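Local coordinates for protein cofilin (Streptomyces griseoflavus, PDB 5IVU) that probably binds actin, as a bacterial member of the ADF/cofilin family of cytoskeletal proteins, at residues K25-F31 and V42-S48; V49-F54 and A66-L70. Residues are numbered along the deposited sequence.

Contact 1 of 2, residues K25-F31 and V42-S48; sequences KLKYIIF and VEKSSDS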
ATOM      1  N   LYS A  25     -11.815  -1.438  11.873  1.00 62.65           N
ATOM      2  CA  LYS A  25     -12.475  -2.274  10.861  1.00 58.80           C
ATOM      3  C   LYS A  25     -11.523  -2.785   9.778  1.00 49.20           C
ATOM      4  O   LYS A  25     -11.842  -3.759   9.111  1.00 46.96           O
ATOM      5  CB  LYS A  25     -13.655  -1.532  10.228  1.00 63.94           C
ATOM      6  CG  LYS A  25     -14.704  -1.133  11.256  1.00 69.91           C
ATOM      7  CD  LYS A  25     -16.075  -0.895  10.644  1.00 76.41           C
ATOM      8  CE  LYS A  25     -17.057  -0.356  11.681  1.00 78.66           C
ATOM      9  NZ  LYS A  25     -17.239  -1.275  12.844  1.00 79.29           N
ATOM     10  N   LEU A  26     -10.354  -2.156   9.634  1.00 44.18           N
ATOM     11  CA  LEU A  26      -9.430  -2.420   8.522  1.00 40.21           C
ATOM     12  C   LEU A  26      -7.992  -2.511   9.009  1.00 37.78           C
ATOM     13  O   LEU A  26      -7.575  -1.764   9.896  1.00 35.46           O
ATOM     14  CB  LEU A  26      -9.510  -1.308   7.477  1.00 38.68           C
ATOM     15  CG  LEU A  26     -10.813  -1.093   6.720  1.00 38.85           C
ATOM     16  CD1 LEU A  26     -10.661   0.077   5.767  1.00 38.59           C
ATOM     17  CD2 LEU A  26     -11.240  -2.354   5.981  1.00 39.28           C
ATOM     18  N   LYS A  27      -7.248  -3.446   8.430  1.00 36.44           N
ATOM     19  CA  LYS A  27      -5.825  -3.591   8.699  1.00 35.94           C
ATOM     20  C   LYS A  27      -4.985  -3.135   7.500  1.00 35.76           C
ATOM     21  O   LYS A  27      -3.904  -2.590   7.697  1.00 38.48           O
ATOM     22  CB  LYS A  27      -5.516  -5.032   9.083  1.00 36.13           C
ATOM     23  CG  LYS A  27      -4.117  -5.272   9.646  1.00 36.20           C
ATOM     24  CD  LYS A  27      -3.909  -4.692  11.036  1.00 35.43           C
ATOM     25  CE  LYS A  27      -2.577  -5.175  11.596  1.00 36.29           C
ATOM     26  NZ  LYS A  27      -2.154  -4.464  12.832  1.00 36.43           N
ATOM     27  N   TYR A  28      -5.469  -3.343   6.271  1.00 35.58           N
ATOM     28  CA  TYR A  28      -4.792  -2.807   5.073  1.00 34.76           C
ATOM     29  C   TYR A  28      -5.704  -2.495   3.898  1.00 34.47           C
ATOM     30  O   TYR A  28      -6.841  -2.953   3.843  1.00 35.67           O
ATOM     31  CB  TYR A  28      -3.673  -3.755   4.616  1.00 35.36           C
ATOM     32  CG  TYR A  28      -4.106  -5.094   4.046  1.00 33.34           C
ATOM     33  CD1 TYR A  28      -4.447  -5.230   2.702  1.00 32.67           C
ATOM     34  CD2 TYR A  28      -4.120  -6.238   4.848  1.00 33.67           C
ATOM     35  CE1 TYR A  28      -4.816  -6.456   2.180  1.00 32.27           C
ATOM     36  CE2 TYR A  28      -4.477  -7.471   4.330  1.00 31.87           C
ATOM     37  CZ  TYR A  28      -4.834  -7.570   3.007  1.00 31.21           C
ATOM     38  OH  TYR A  28      -5.190  -8.785   2.515  1.00 31.12           O
ATOM     39  N   ILE A  29      -5.174  -1.713   2.960  1.00 34.24           N
ATOM     40  CA  ILE A  29      -5.873  -1.319   1.729  1.00 33.35           C
ATOM     41  C   ILE A  29      -4.915  -1.498   0.537  1.00 34.06           C
ATOM     42  O   ILE A  29      -3.746  -1.112   0.614  1.00 32.34           O
ATOM     43  CB  ILE A  29      -6.317   0.166   1.764  1.00 32.51           C
ATOM     44  CG1 ILE A  29      -7.180   0.458   2.992  1.00 32.42           C
ATOM     45  CG2 ILE A  29      -7.078   0.534   0.492  1.00 32.97           C
ATOM     46  CD1 ILE A  29      -7.479   1.930   3.197  1.00 32.28           C
ATOM     47  N   ILE A  30      -5.429  -2.064  -0.559  1.00 33.75           N
ATOM     48  CA  ILE A  30      -4.687  -2.189  -1.816  1.00 33.10           C
ATOM     49  C   ILE A  30      -5.263  -1.207  -2.838  1.00 32.25           C
ATOM     50  O   ILE A  30      -6.441  -1.275  -3.155  1.00 32.14           O
ATOM     51  CB  ILE A  30      -4.766  -3.622  -2.391  1.00 32.64           C
ATOM     52  CG1 ILE A  30      -4.382  -4.683  -1.340  1.00 31.57           C
ATOM     53  CG2 ILE A  30      -3.876  -3.749  -3.628  1.00 33.29           C
ATOM     54  CD1 ILE A  30      -2.910  -4.707  -0.954  1.00 31.21           C
ATOM     55  N   PHE A  31      -4.433  -0.291  -3.332  1.00 33.30           N
ATOM     56  CA  PHE A  31      -4.810   0.645  -4.403  1.00 33.73           C
ATOM     57  C   PHE A  31      -4.188   0.221  -5.731  1.00 34.07           C
ATOM     58  O   PHE A  31      -3.146  -0.444  -5.751  1.00 30.88           O
ATOM     59  CB  PHE A  31      -4.343   2.063  -4.077  1.00 34.44           C
ATOM     60  CG  PHE A  31      -4.750   2.538  -2.717  1.00 36.60           C
ATOM     61  CD1 PHE A  31      -3.935   2.319  -1.613  1.00 36.20           C
ATOM     62  CD2 PHE A  31      -5.953   3.213  -2.537  1.00 37.74           C
ATOM     63  CE1 PHE A  31      -4.314   2.757  -0.353  1.00 37.43           C
ATOM     64  CE2 PHE A  31      -6.335   3.657  -1.280  1.00 37.37           C
ATOM     65  CZ  PHE A  31      -5.516   3.429  -0.187  1.00 37.52           C
ATOM     66  N   VAL A  42      -9.461   1.999  -5.177  1.00 38.38           N
ATOM     67  CA  VAL A  42      -9.278   0.946  -4.184  1.00 38.91           C
ATOM     68  C   VAL A  42      -9.546  -0.375  -4.868  1.00 38.02           C
ATOM     69  O   VAL A  42     -10.655  -0.603  -5.313  1.00 38.00           O
ATOM     70  CB  VAL A  42     -10.255   1.096  -2.989  1.00 39.28           C
ATOM     71  CG1 VAL A  42     -10.130  -0.078  -2.013  1.00 38.69           C
ATOM     72  CG2 VAL A  42     -10.021   2.423  -2.270  1.00 40.32           C
ATOM     73  N   GLU A  43      -8.527  -1.228  -4.974  1.00 38.38           N
ATOM     74  CA  GLU A  43      -8.728  -2.599  -5.445  1.00 38.29           C
ATOM     75  C   GLU A  43      -9.386  -3.418  -4.351  1.00 38.88           C
ATOM     76  O   GLU A  43     -10.314  -4.182  -4.618  1.00 39.25           O
ATOM     77  CB  GLU A  43      -7.411  -3.266  -5.860  1.00 38.71           C
ATOM     78  CG  GLU A  43      -7.623  -4.590  -6.612  1.00 38.91           C
ATOM     79  CD  GLU A  43      -6.352  -5.376  -6.865  1.00 37.23           C
ATOM     80  OE1 GLU A  43      -5.354  -5.179  -6.153  1.00 40.17           O
ATOM     81  OE2 GLU A  43      -6.344  -6.210  -7.782  1.00 37.81           O
ATOM     82  N   LYS A  44      -8.882  -3.289  -3.128  1.00 40.81           N
ATOM     83  CA  LYS A  44      -9.532  -3.918  -1.987  1.00 42.65           C
ATOM     84  C   LYS A  44      -9.100  -3.436  -0.610  1.00 41.91           C
ATOM     85  O   LYS A  44      -8.091  -2.761  -0.442  1.00 43.26           O
ATOM     86  CB  LYS A  44      -9.416  -5.441  -2.031  1.00 43.86           C
ATOM     87  CG  LYS A  44      -8.060  -6.066  -2.307  1.00 45.38           C
ATOM     88  CD  LYS A  44      -8.095  -7.620  -2.138  1.00 48.71           C
ATOM     89  CE  LYS A  44      -8.751  -8.162  -0.843  1.00 49.60           C
ATOM     90  NZ  LYS A  44      -8.629  -9.640  -0.632  1.00 48.23           N
ATOM     91  N   SER A  45      -9.928  -3.800   0.364  1.00 41.95           N
ATOM     92  CA  SER A  45      -9.673  -3.609   1.783  1.00 42.15           C
ATOM     93  C   SER A  45      -9.689  -4.969   2.468  1.00 41.75           C
ATOM     94  O   SER A  45     -10.250  -5.938   1.954  1.00 40.75           O
ATOM     95  CB  SER A  45     -10.763  -2.738   2.396  1.00 42.01           C
ATOM     96  OG  SER A  45     -10.919  -1.543   1.662  1.00 45.37           O
ATOM     97  N   SER A  46      -9.078  -5.029   3.639  1.00 40.87           N
ATOM     98  CA  SER A  46      -9.069  -6.245   4.429  1.00 39.65           C
ATOM     99  C   SER A  46      -9.094  -5.934   5.909  1.00 37.88           C
ATOM    100  O   SER A  46      -8.509  -4.947   6.358  1.00 38.76           O
ATOM    101  CB  SER A  46      -7.834  -7.057   4.128  1.00 40.27           C
ATOM    102  OG  SER A  46      -7.882  -8.298   4.814  1.00 41.33           O
ATOM    103  N   ASP A  47      -9.776  -6.801   6.646  1.00 37.13           N
ATOM    104  CA  ASP A  47      -9.805  -6.767   8.104  1.00 37.14           C
ATOM    105  C   ASP A  47      -8.804  -7.752   8.688  1.00 35.11           C
ATOM    106  O   ASP A  47      -8.696  -7.857   9.910  1.00 36.24           O
ATOM    107  CB  ASP A  47     -11.230  -7.049   8.640  1.00 39.18           C
ATOM    108  CG  ASP A  47     -11.774  -8.429   8.244  1.00 40.42           C
ATOM    109  OD1 ASP A  47     -11.123  -9.172   7.481  1.00 42.53           O
ATOM    110  OD2 ASP A  47     -12.881  -8.769   8.688  1.00 42.49           O
ATOM    111  N   SER A  48      -8.076  -8.470   7.829  1.00 34.08           N
ATOM    112  CA  SER A  48      -7.217  -9.567   8.278  1.00 33.76           C
ATOM    113  C   SER A  48      -5.991  -9.075   9.036  1.00 33.49           C
ATOM    114  O   SER A  48      -5.268  -8.208   8.568  1.00 33.60           O
ATOM    115  CB  SER A  48      -6.764 -10.443   7.093  1.00 34.46           C
ATOM    116  OG  SER A  48      -5.800 -11.403   7.514  1.00 32.45           O
TER
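Two classic beta bulges mark this short antiparallel ladder, and in each a single carbonyl accepts from two successive amides of the opposite segment. At one end Ser46 O takes Lys27 N at 2.9 Å and, weakly, Tyr28 N at 3.4 Å; toward the other Ile30 O takes Glu43 N at 2.8 Å and Lys44 N at 3.2 Å. Between them Ser46 N bonds Tyr28 O (3.1 Å) and Ile30 N bonds Lys44 O (2.8 Å). The second bulge slips the register by one residue, so Phe31 pairs with Val42, which joins Ile29 and Phe31 on one face, its CG1 4.0 Å from Ile29 CG2 and its CG2 4.0 Å from Phe31 CE2. Helix 11-21 packs here through Thr16, against Leu26, Ile29 and Ser45. On the other face Ser46 CB sits 3.5 Å from the Tyr28 ring centroid, a CH-pi contact, while the Tyr28 hydroxyl bonds Asp57. Ser46 OG accepts from Ser48 N (3.0 Å), an ST turn that bends the chain out of the strand toward helix 51-57. Strands 28-33 and 39-46 thus form an antiparallel beta hairpin in the mixed sheet of the ADF-homology fold.

Contact 2 of 2, residues V49-F54 and A66-L70; sequences VDYDNF and AVYDL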
ATOM      1  N   VAL A  49      -5.757  -9.669  10.198  1.00 34.22           N
ATOM      2  CA  VAL A  49      -4.574  -9.392  11.003  1.00 35.55           C
ATOM      3  C   VAL A  49      -3.331 -10.138  10.456  1.00 36.83           C
ATOM      4  O   VAL A  49      -2.201  -9.801  10.819  1.00 37.93           O
ATOM      5  CB  VAL A  49      -4.847  -9.769  12.487  1.00 36.37           C
ATOM      6  CG1 VAL A  49      -4.661 -11.272  12.730  1.00 36.68           C
ATOM      7  CG2 VAL A  49      -3.995  -8.949  13.440  1.00 36.75           C
ATOM      8  N   ASP A  50      -3.553 -11.144   9.605  1.00 37.13           N
ATOM      9  CA  ASP A  50      -2.486 -12.016   9.107  1.00 38.73           C
ATOM     10  C   ASP A  50      -1.688 -11.329   8.002  1.00 37.63           C
ATOM     11  O   ASP A  50      -2.202 -11.087   6.906  1.00 36.31           O
ATOM     12  CB  ASP A  50      -3.088 -13.322   8.575  1.00 40.09           C
ATOM     13  CG  ASP A  50      -2.076 -14.457   8.493  1.00 42.41           C
ATOM     14  OD1 ASP A  50      -0.848 -14.215   8.476  1.00 40.51           O
ATOM     15  OD2 ASP A  50      -2.530 -15.620   8.431  1.00 46.56           O
ATOM     16  N   TYR A  51      -0.432 -11.022   8.294  1.00 38.70           N
ATOM     17  CA  TYR A  51       0.443 -10.377   7.316  1.00 41.59           C
ATOM     18  C   TYR A  51       0.610 -11.184   6.009  1.00 43.46           C
ATOM     19  O   TYR A  51       0.826 -10.587   4.949  1.00 46.71           O
ATOM     20  CB  TYR A  51       1.814 -10.058   7.927  1.00 41.72           C
ATOM     21  CG  TYR A  51       2.632  -9.088   7.102  1.00 40.58           C
ATOM     22  CD1 TYR A  51       2.469  -7.721   7.246  1.00 40.17           C
ATOM     23  CD2 TYR A  51       3.561  -9.545   6.168  1.00 39.40           C
ATOM     24  CE1 TYR A  51       3.217  -6.825   6.494  1.00 41.54           C
ATOM     25  CE2 TYR A  51       4.308  -8.659   5.409  1.00 40.51           C
ATOM     26  CZ  TYR A  51       4.139  -7.297   5.578  1.00 40.54           C
ATOM     27  OH  TYR A  51       4.867  -6.411   4.829  1.00 38.05           O
ATOM     28  N   ASP A  52       0.486 -12.510   6.072  1.00 42.98           N
ATOM     29  CA  ASP A  52       0.563 -13.345   4.863  1.00 43.23           C
ATOM     30  C   ASP A  52      -0.600 -13.151   3.887  1.00 42.57           C
ATOM     31  O   ASP A  52      -0.415 -13.337   2.676  1.00 45.70           O
ATOM     32  CB  ASP A  52       0.693 -14.824   5.224  1.00 43.87           C
ATOM     33  CG  ASP A  52       2.026 -15.148   5.852  1.00 43.84           C
ATOM     34  OD1 ASP A  52       3.063 -14.629   5.385  1.00 48.33           O
ATOM     35  OD2 ASP A  52       2.044 -15.935   6.813  1.00 45.44           O
ATOM     36  N   ASN A  53      -1.773 -12.786   4.393  1.00 39.98           N
ATOM     37  CA  ASN A  53      -2.899 -12.388   3.526  1.00 41.89           C
ATOM     38  C   ASN A  53      -2.605 -11.113   2.737  1.00 41.08           C
ATOM     39  O   ASN A  53      -3.043 -10.977   1.587  1.00 39.45           O
ATOM     40  CB  ASN A  53      -4.188 -12.175   4.327  1.00 43.29           C
ATOM     41  CG  ASN A  53      -4.881 -13.478   4.678  1.00 45.17           C
ATOM     42  OD1 ASN A  53      -4.300 -14.359   5.313  1.00 47.82           O
ATOM     43  ND2 ASN A  53      -6.123 -13.614   4.238  1.00 45.42           N
ATOM     44  N   PHE A  54      -1.882 -10.182   3.367  1.00 39.10           N
ATOM     45  CA  PHE A  54      -1.410  -8.968   2.692  1.00 37.04           C
ATOM     46  C   PHE A  54      -0.463  -9.326   1.553  1.00 36.90           C
ATOM     47  O   PHE A  54      -0.679  -8.891   0.414  1.00 34.55           O
ATOM     48  CB  PHE A  54      -0.725  -8.025   3.684  1.00 36.61           C
ATOM     49  CG  PHE A  54      -0.046  -6.849   3.043  1.00 35.26           C
ATOM     50  CD1 PHE A  54      -0.744  -6.004   2.185  1.00 34.63           C
ATOM     51  CD2 PHE A  54       1.284  -6.562   3.326  1.00 36.16           C
ATOM     52  CE1 PHE A  54      -0.123  -4.908   1.598  1.00 34.26           C
ATOM     53  CE2 PHE A  54       1.910  -5.463   2.751  1.00 36.56           C
ATOM     54  CZ  PHE A  54       1.202  -4.637   1.880  1.00 35.93           C
ATOM     55  N   ALA A  66      -0.159   0.221  -1.550  1.00 28.73           N
ATOM     56  CA  ALA A  66      -0.931  -0.248  -0.412  1.00 28.46           C
ATOM     57  C   ALA A  66      -0.656   0.598   0.795  1.00 29.42           C
ATOM     58  O   ALA A  66       0.373   1.267   0.864  1.00 29.47           O
ATOM     59  CB  ALA A  66      -0.610  -1.692  -0.102  1.00 26.84           C
ATOM     60  N   VAL A  67      -1.592   0.564   1.737  1.00 29.75           N
ATOM     61  CA  VAL A  67      -1.364   1.068   3.083  1.00 29.77           C
ATOM     62  C   VAL A  67      -1.590  -0.091   4.051  1.00 29.45           C
ATOM     63  O   VAL A  67      -2.543  -0.851   3.893  1.00 29.36           O
ATOM     64  CB  VAL A  67      -2.271   2.266   3.411  1.00 29.42           C
ATOM     65  CG1 VAL A  67      -2.179   2.627   4.885  1.00 29.58           C
ATOM     66  CG2 VAL A  67      -1.865   3.455   2.554  1.00 29.52           C
ATOM     67  N   TYR A  68      -0.688  -0.227   5.026  1.00 29.19           N
ATOM     68  CA  TYR A  68      -0.758  -1.283   6.022  1.00 30.36           C
ATOM     69  C   TYR A  68      -0.623  -0.666   7.406  1.00 30.49           C
ATOM     70  O   TYR A  68       0.276   0.136   7.642  1.00 31.28           O
ATOM     71  CB  TYR A  68       0.356  -2.330   5.803  1.00 30.28           C
ATOM     72  CG  TYR A  68       0.076  -3.612   6.551  1.00 29.79           C
ATOM     73  CD1 TYR A  68       0.462  -3.764   7.885  1.00 30.10           C
ATOM     74  CD2 TYR A  68      -0.616  -4.657   5.943  1.00 29.00           C
ATOM     75  CE1 TYR A  68       0.182  -4.929   8.588  1.00 29.38           C
ATOM     76  CE2 TYR A  68      -0.898  -5.824   6.633  1.00 28.02           C
ATOM     77  CZ  TYR A  68      -0.505  -5.956   7.958  1.00 28.50           C
ATOM     78  OH  TYR A  68      -0.773  -7.106   8.664  1.00 27.84           O
ATOM     79  N   ASP A  69      -1.520  -1.044   8.310  1.00 31.70           N
ATOM     80  CA  ASP A  69      -1.483  -0.560   9.682  1.00 32.52           C
ATOM     81  C   ASP A  69      -0.577  -1.495  10.466  1.00 32.86           C
ATOM     82  O   ASP A  69      -1.024  -2.467  11.061  1.00 31.58           O
ATOM     83  CB  ASP A  69      -2.893  -0.480  10.282  1.00 33.74           C
ATOM     84  CG  ASP A  69      -2.916   0.186  11.651  1.00 36.93           C
ATOM     85  OD1 ASP A  69      -1.996   0.987  11.974  1.00 38.45           O
ATOM     86  OD2 ASP A  69      -3.851  -0.110  12.428  1.00 38.91           O
ATOM     87  N   LEU A  70       0.714  -1.184  10.447  1.00 34.25           N
ATOM     88  CA  LEU A  70       1.741  -2.066  10.969  1.00 36.33           C
ATOM     89  C   LEU A  70       1.852  -1.941  12.475  1.00 38.38           C
ATOM     90  O   LEU A  70       2.107  -0.861  12.986  1.00 38.30           O
ATOM     91  CB  LEU A  70       3.086  -1.720  10.326  1.00 38.13           C
ATOM     92  CG  LEU A  70       4.235  -2.704  10.518  1.00 38.39           C
ATOM     93  CD1 LEU A  70       4.027  -3.956   9.688  1.00 38.56           C
ATOM     94  CD2 LEU A  70       5.539  -2.025  10.148  1.00 39.70           C
TER
HETATM   95  O   HOH W   1      -2.727  -8.356   7.476  1.00 36.62           O
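Tyr68 presents one face of its ring to the edge of Tyr51: the two form a T-shaped (edge-to-face) pair, with centroids 5.0 Å apart, planes at 66° and Tyr51 CD1 3.5 Å from Tyr68 CZ. Phe54, one helical turn further on, completes the aromatic cluster. Its centroid also lies 5.0 Å from that of Tyr68, but the planes meet obliquely at 46°, and Tyr68 CD2 sits over the Phe54 face, 3.7 Å from Phe54 CG. On its side away from Tyr68, Phe54 CE1 reaches Ala66 CB at 3.7 Å, the methyl meeting the edge of the phenyl ring. Ala66 and Tyr68, two residues apart, direct their CB atoms to the helix, whereas Val67 between them turns away, the alternation expected of a beta strand. Leu70 adds a looser contact, its CD1 4.4 Å from Tyr51 CE1. Asp50 is the N-cap of helix 51-57, its OD1 accepting from Asp52 N at 3.2 Å. A water reaches the Tyr68 OH at 2.6 Å and bonds weakly to Asp50 O at 2.8 Å, bridging the phenol to the helix start. The Tyr51 hydroxyl bonds the carbonyl of Val128, and the Tyr51 ring stacks on His130, bringing the C-terminal helix 130-136 against the same site. The chemistry is that of an aromatic, mostly apolar helix-on-sheet interface: ring contacts make up most of it, and the Tyr68 hydroxyl is met by a water near the helix N-terminus.

How the contacts relate
Strands 28-33 and 64-72 are neighbours in the central sheet, so the two contacts adjoin: Lys27 O lies 2.9 Å from Asp69 N and Ile29 N 2.9 Å from Val67 O, both probable hydrogen bonds. Contact 1 joins strand to strand within the sheet, mainly by backbone hydrogen bonds, and is partly buried, with exposed residues at its loop end. Contact 2 sets a helix on the sheet, is more deeply buried, and relies on side chains, with one bridging water as its polar link. The chain runs from strand 39-46 through a short turn into helix 51-57, and there Phe54 of contact 2's aromatic cluster meets the Tyr28 and Ile30 face of contact 1.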